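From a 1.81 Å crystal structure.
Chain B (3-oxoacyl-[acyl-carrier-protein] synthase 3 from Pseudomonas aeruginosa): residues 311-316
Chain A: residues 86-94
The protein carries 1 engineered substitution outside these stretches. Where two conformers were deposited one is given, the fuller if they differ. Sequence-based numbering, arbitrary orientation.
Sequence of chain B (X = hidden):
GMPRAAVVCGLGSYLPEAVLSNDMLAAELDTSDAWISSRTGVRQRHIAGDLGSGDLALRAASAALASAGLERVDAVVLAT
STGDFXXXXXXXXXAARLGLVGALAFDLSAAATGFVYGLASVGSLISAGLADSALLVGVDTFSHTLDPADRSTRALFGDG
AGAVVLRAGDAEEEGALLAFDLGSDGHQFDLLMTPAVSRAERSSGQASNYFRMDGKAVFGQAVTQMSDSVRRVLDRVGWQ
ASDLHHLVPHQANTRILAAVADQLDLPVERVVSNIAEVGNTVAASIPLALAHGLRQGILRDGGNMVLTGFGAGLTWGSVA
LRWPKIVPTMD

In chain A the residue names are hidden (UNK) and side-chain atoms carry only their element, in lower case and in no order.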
ATOM      1  N   GLY B 311      13.360   5.941  -5.216  1.00 14.42           N
ATOM      2  CA  GLY B 311      13.808   5.171  -4.077  1.00 15.54           C
ATOM      3  C   GLY B 311      13.767   3.678  -4.284  1.00 14.96           C
ATOM      4  O   GLY B 311      13.794   3.185  -5.412  1.00 13.99           O
ATOM      5  N   ALA B 312      13.705   2.969  -3.165  1.00 15.74           N
ATOM      6  CA  ALA B 312      13.787   1.521  -3.145  1.00 15.92           C
ATOM      7  C   ALA B 312      12.656   0.907  -3.963  1.00 15.28           C
ATOM      8  O   ALA B 312      11.541   1.450  -4.031  1.00 15.06           O
ATOM      9  CB  ALA B 312      13.762   1.012  -1.711  1.00 17.19           C
ATOM     10  N   GLY B 313      12.966  -0.217  -4.599  1.00 15.22           N
ATOM     11  CA  GLY B 313      12.030  -0.903  -5.479  1.00 14.86           C
ATOM     12  C   GLY B 313      12.751  -1.597  -6.620  1.00 14.51           C
ATOM     13  O   GLY B 313      12.689  -2.821  -6.717  1.00 14.98           O
ATOM     14  N   LEU B 314      13.412  -0.843  -7.502  1.00 13.85           N
ATOM     15  CA  LEU B 314      13.437   0.625  -7.487  1.00 13.81           C
ATOM     16  C   LEU B 314      12.108   1.230  -7.921  1.00 13.30           C
ATOM     17  O   LEU B 314      11.346   0.614  -8.654  1.00 13.72           O
ATOM     18  CB  LEU B 314      14.522   1.157  -8.424  1.00 13.99           C
ATOM     19  CG  LEU B 314      15.949   0.708  -8.148  1.00 15.15           C
ATOM     20  CD1 LEU B 314      16.895   1.363  -9.146  1.00 15.08           C
ATOM     21  CD2 LEU B 314      16.342   1.020  -6.714  1.00 15.16           C
ATOM     22  N   THR B 315      11.851   2.448  -7.458  1.00 13.09           N
ATOM     23  CA  THR B 315      10.658   3.200  -7.831  1.00 12.73           C
ATOM     24  C   THR B 315      11.034   4.626  -8.201  1.00 12.64           C
ATOM     25  O   THR B 315      12.076   5.128  -7.792  1.00 13.03           O
ATOM     26  CB  THR B 315       9.646   3.255  -6.670  1.00 13.10           C
ATOM     27  OG1 THR B 315      10.314   3.651  -5.462  1.00 14.38           O
ATOM     28  CG2 THR B 315       8.986   1.906  -6.466  1.00 12.01           C
ATOM     29  N   TRP B 316      10.181   5.263  -8.988  1.00 12.94           N
ATOM     30  CA  TRP B 316      10.298   6.691  -9.263  1.00 13.06           C
ATOM     31  C   TRP B 316       8.970   7.262  -9.715  1.00 12.99           C
ATOM     32  O   TRP B 316       8.057   6.529 -10.094  1.00 13.64           O
ATOM     33  CB  TRP B 316      11.353   6.961 -10.326  1.00 13.28           C
ATOM     34  CG  TRP B 316      11.120   6.249 -11.639  1.00 13.64           C
ATOM     35  CD1 TRP B 316      10.253   6.606 -12.628  1.00 14.10           C
ATOM     36  CD2 TRP B 316      11.793   5.075 -12.100  1.00 13.87           C
ATOM     37  NE1 TRP B 316      10.342   5.720 -13.680  1.00 15.31           N
ATOM     38  CE2 TRP B 316      11.277   4.769 -13.379  1.00 14.67           C
ATOM     39  CE3 TRP B 316      12.783   4.253 -11.558  1.00 14.37           C
ATOM     40  CZ2 TRP B 316      11.725   3.676 -14.126  1.00 15.60           C
ATOM     41  CZ3 TRP B 316      13.219   3.164 -12.293  1.00 14.88           C
ATOM     42  CH2 TRP B 316      12.690   2.885 -13.564  1.00 16.14           C
TER
ATOM     43  N   UNK A  86      10.773  -5.499   4.267  1.00 18.32           N
ATOM     44  CA  UNK A  86      10.178  -4.368   4.987  1.00 18.63           C
ATOM     45  C   UNK A  86      10.259  -3.135   4.084  1.00 18.02           C
ATOM     46  O   UNK A  86       9.335  -2.322   4.034  1.00 18.18           O
ATOM     47  c   UNK A  86      10.882  -4.129   6.325  1.00 20.01           C
ATOM     48  s   UNK A  86      10.490  -5.386   7.555  1.00 22.31           S
ATOM     49  N   UNK A  87      11.369  -3.034   3.360  1.00 17.63           N
ATOM     50  CA  UNK A  87      11.564  -2.046   2.309  1.00 16.88           C
ATOM     51  C   UNK A  87      12.492  -2.679   1.263  1.00 16.22           C
ATOM     52  O   UNK A  87      13.516  -3.252   1.624  1.00 16.59           O
ATOM     53  c   UNK A  87      12.189  -0.774   2.892  1.00 17.38           C
ATOM     54  s   UNK A  87      12.323   0.611   1.713  1.00 18.06           S
ATOM     55  N   UNK A  88      12.143  -2.603  -0.036  1.00 15.34           N
ATOM     56  CA  UNK A  88      11.014  -1.950  -0.689  1.00 14.62           C
ATOM     57  C   UNK A  88       9.731  -2.775  -0.665  1.00 14.23           C
ATOM     58  O   UNK A  88       9.657  -3.814  -0.004  1.00 14.50           O
ATOM     59  c   UNK A  88      13.029  -3.252  -1.026  1.00 15.52           C
ATOM     60  c   UNK A  88      11.504  -1.817  -2.133  1.00 14.50           C
ATOM     61  c   UNK A  88      12.327  -3.029  -2.347  1.00 14.73           C
ATOM     62  N   UNK A  89       8.723  -2.287  -1.376  1.00 13.96           N
ATOM     63  CA  UNK A  89       7.566  -3.093  -1.718  1.00 13.85           C
ATOM     64  C   UNK A  89       7.981  -4.307  -2.563  1.00 13.93           C
ATOM     65  O   UNK A  89       9.079  -4.355  -3.132  1.00 14.21           O
ATOM     66  c   UNK A  89       6.540  -2.240  -2.469  1.00 13.49           C
ATOM     67  N   UNK A  90       7.098  -5.295  -2.630  1.00 13.92           N
ATOM     68  CA  UNK A  90       7.325  -6.500  -3.430  1.00 14.12           C
ATOM     69  C   UNK A  90       6.910  -6.308  -4.892  1.00 13.62           C
ATOM     70  O   UNK A  90       7.475  -6.934  -5.789  1.00 13.66           O
ATOM     71  c   UNK A  90       6.568  -7.689  -2.801  1.00 14.35           C
ATOM     72  c   UNK A  90       6.766  -8.979  -3.610  1.00 14.30           C
ATOM     73  o   UNK A  90       7.058  -7.888  -1.469  1.00 15.80           O
ATOM     74  N   UNK A  91       5.941  -5.420  -5.122  1.00 13.15           N
ATOM     75  CA  UNK A  91       5.357  -5.213  -6.451  1.00 12.88           C
ATOM     76  C   UNK A  91       6.375  -4.856  -7.539  1.00 13.05           C
ATOM     77  O   UNK A  91       6.312  -5.411  -8.637  1.00 13.18           O
ATOM     78  c   UNK A  91       4.251  -4.163  -6.387  1.00 12.60           C
ATOM     79  N   UNK A  92       7.322  -3.945  -7.247  1.00 13.56           N
ATOM     80  CA  UNK A  92       8.290  -3.649  -8.317  1.00 13.91           C
ATOM     81  C   UNK A  92       9.055  -4.891  -8.794  1.00 14.79           C
ATOM     82  O   UNK A  92       9.189  -5.091 -10.007  1.00 14.58           O
ATOM     83  c   UNK A  92       7.471  -3.026  -6.105  1.00 13.49           C
ATOM     84  c   UNK A  92       8.371  -1.946  -6.644  1.00 13.79           C
ATOM     85  c   UNK A  92       9.220  -2.625  -7.678  1.00 14.22           C
ATOM     86  N   UNK A  93       9.537  -5.715  -7.857  1.00 15.12           N
ATOM     87  CA  UNK A  93      10.261  -6.936  -8.220  0.50 15.78           C
ATOM     88  C   UNK A  93       9.377  -7.868  -9.046  1.00 15.42           C
ATOM     89  O   UNK A  93       9.822  -8.420 -10.051  1.00 15.60           O
ATOM     90  n   UNK A  93      14.612 -12.399  -6.081  0.50 25.18           N
ATOM     91  c   UNK A  93      13.827 -11.430  -5.631  0.50 23.67           C
ATOM     92  n   UNK A  93      13.124 -10.691  -6.486  0.50 22.58           N
ATOM     93  c   UNK A  93      12.235  -9.595  -6.104  0.50 19.65           C
ATOM     94  c   UNK A  93      11.697  -8.873  -7.335  0.50 17.84           C
ATOM     95  n   UNK A  93      13.750 -11.202  -4.329  0.50 24.35           N
ATOM     96  c   UNK A  93      10.796  -7.676  -6.985  0.50 16.22           C
ATOM     97  N   UNK A  94       8.129  -8.036  -8.628  1.00 14.87           N
ATOM     98  CA  UNK A  94       7.196  -8.883  -9.353  1.00 14.62           C
ATOM     99  C   UNK A  94       6.964  -8.343 -10.775  1.00 14.60           C
ATOM    100  O   UNK A  94       7.040  -9.097 -11.745  1.00 14.71           O
ATOM    101  c   UNK A  94       6.093  -9.748  -7.261  1.00 14.09           C
ATOM    102  c   UNK A  94       5.859  -9.020  -8.595  1.00 14.04           C
ATOM    103  c   UNK A  94       4.832  -9.756  -9.445  1.00 13.83           C
TER
HETATM  104  O   HOH W   1      10.640  -4.800  -5.332  1.00 10.49           O
HETATM  105  O   HOH W   2       9.053   0.016  -3.379  1.00 12.18           O

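Position 86 of chain A carries one carbon followed by one sulfur, unbranched, and reaches nothing on the 311-316 stretch of chain B; the sulfur has a hydrogen-bond partner elsewhere in the structure. One carbon ending in sulfur makes this Cys A86.

Position 87 has the same two atoms, but here the sulfur lies against a methyl of chain B. It is Cys A87, with chi1 in the t well, and its SG sits 3.7 Å from CB of Ala B312, an apolar contact.

At position 88 three carbons close a ring onto the backbone nitrogen, the peptide bond before it is cis, and the ring lies against Ala B312 and Gly B313. Such a ring allows only proline. The CA-to-CB bond of Pro A88 points toward the chain B stretch, and its CB packs 3.6 Å from CB of Ala B312 and 3.3 Å from N of Gly B313.

Position 89 shows a single carbon that makes no contact with the other stretch, and so is alanine. Ala A89 contributes through its backbone instead: its N donates to water 2 (3.1 Å to the water O) and its O accepts from water 1 (2.7 Å to the water O).

Position 90 bears one carbon that branches to an oxygen and a carbon, the pattern of threonine. The CA-to-CB bond of Thr A90 points away from the chain B stretch, and its backbone O receives a hydrogen bond from N of residue 94 at 3.1 Å, an i to i+4 backbone hydrogen bond within chain A.

Position 91 again has one carbon, out of reach of the chain B stretch: Ala A91.

Position 92 repeats the ring of three carbons onto the backbone nitrogen, and this ring lies against Gly B313 and Thr B315. This second proline, Pro A92, lies in the helix, and its CA-to-CB bond also points toward the chain B stretch; its CB is 3.6 Å from O of Gly B313, and its CG is 3.9 Å from CG2 of Thr B315.

Position 93 runs out through three carbons and a nitrogen to a carbon carrying two more nitrogens, a guanidinium. Arg A93 is extended, with its end leading away from the chain B stretch; its backbone N, however, donates to water 1 (2.9 Å to the water O).

Position 94 has one carbon bearing two others, hence Val A94, which makes no contact with the chain B stretch.

The contact joins two prolines to a tight turn without a direct hydrogen bond between the stretches. Water links their backbones: water 1 donates to O of Gly B313 (3.2 Å from the water O), and water 2 to O of Ala B312 (2.9 Å from the water O). Glycine is required at Gly B313, whose phi/psi of 147/-64 would jam a CB against the preceding carbonyl and whose CB would also strike CG2 of Thr B315 at 2.8 Å. A cis peptide follows it. Thr B315 braces the turn, OG1 donating to O of Ala B312 at 2.9 Å. The rule is close packing by two proline rings and the SG of Cys A87, with two waters linking backbone groups of the two stretches.

Chain A, residues 86-94: CCPATAPRV
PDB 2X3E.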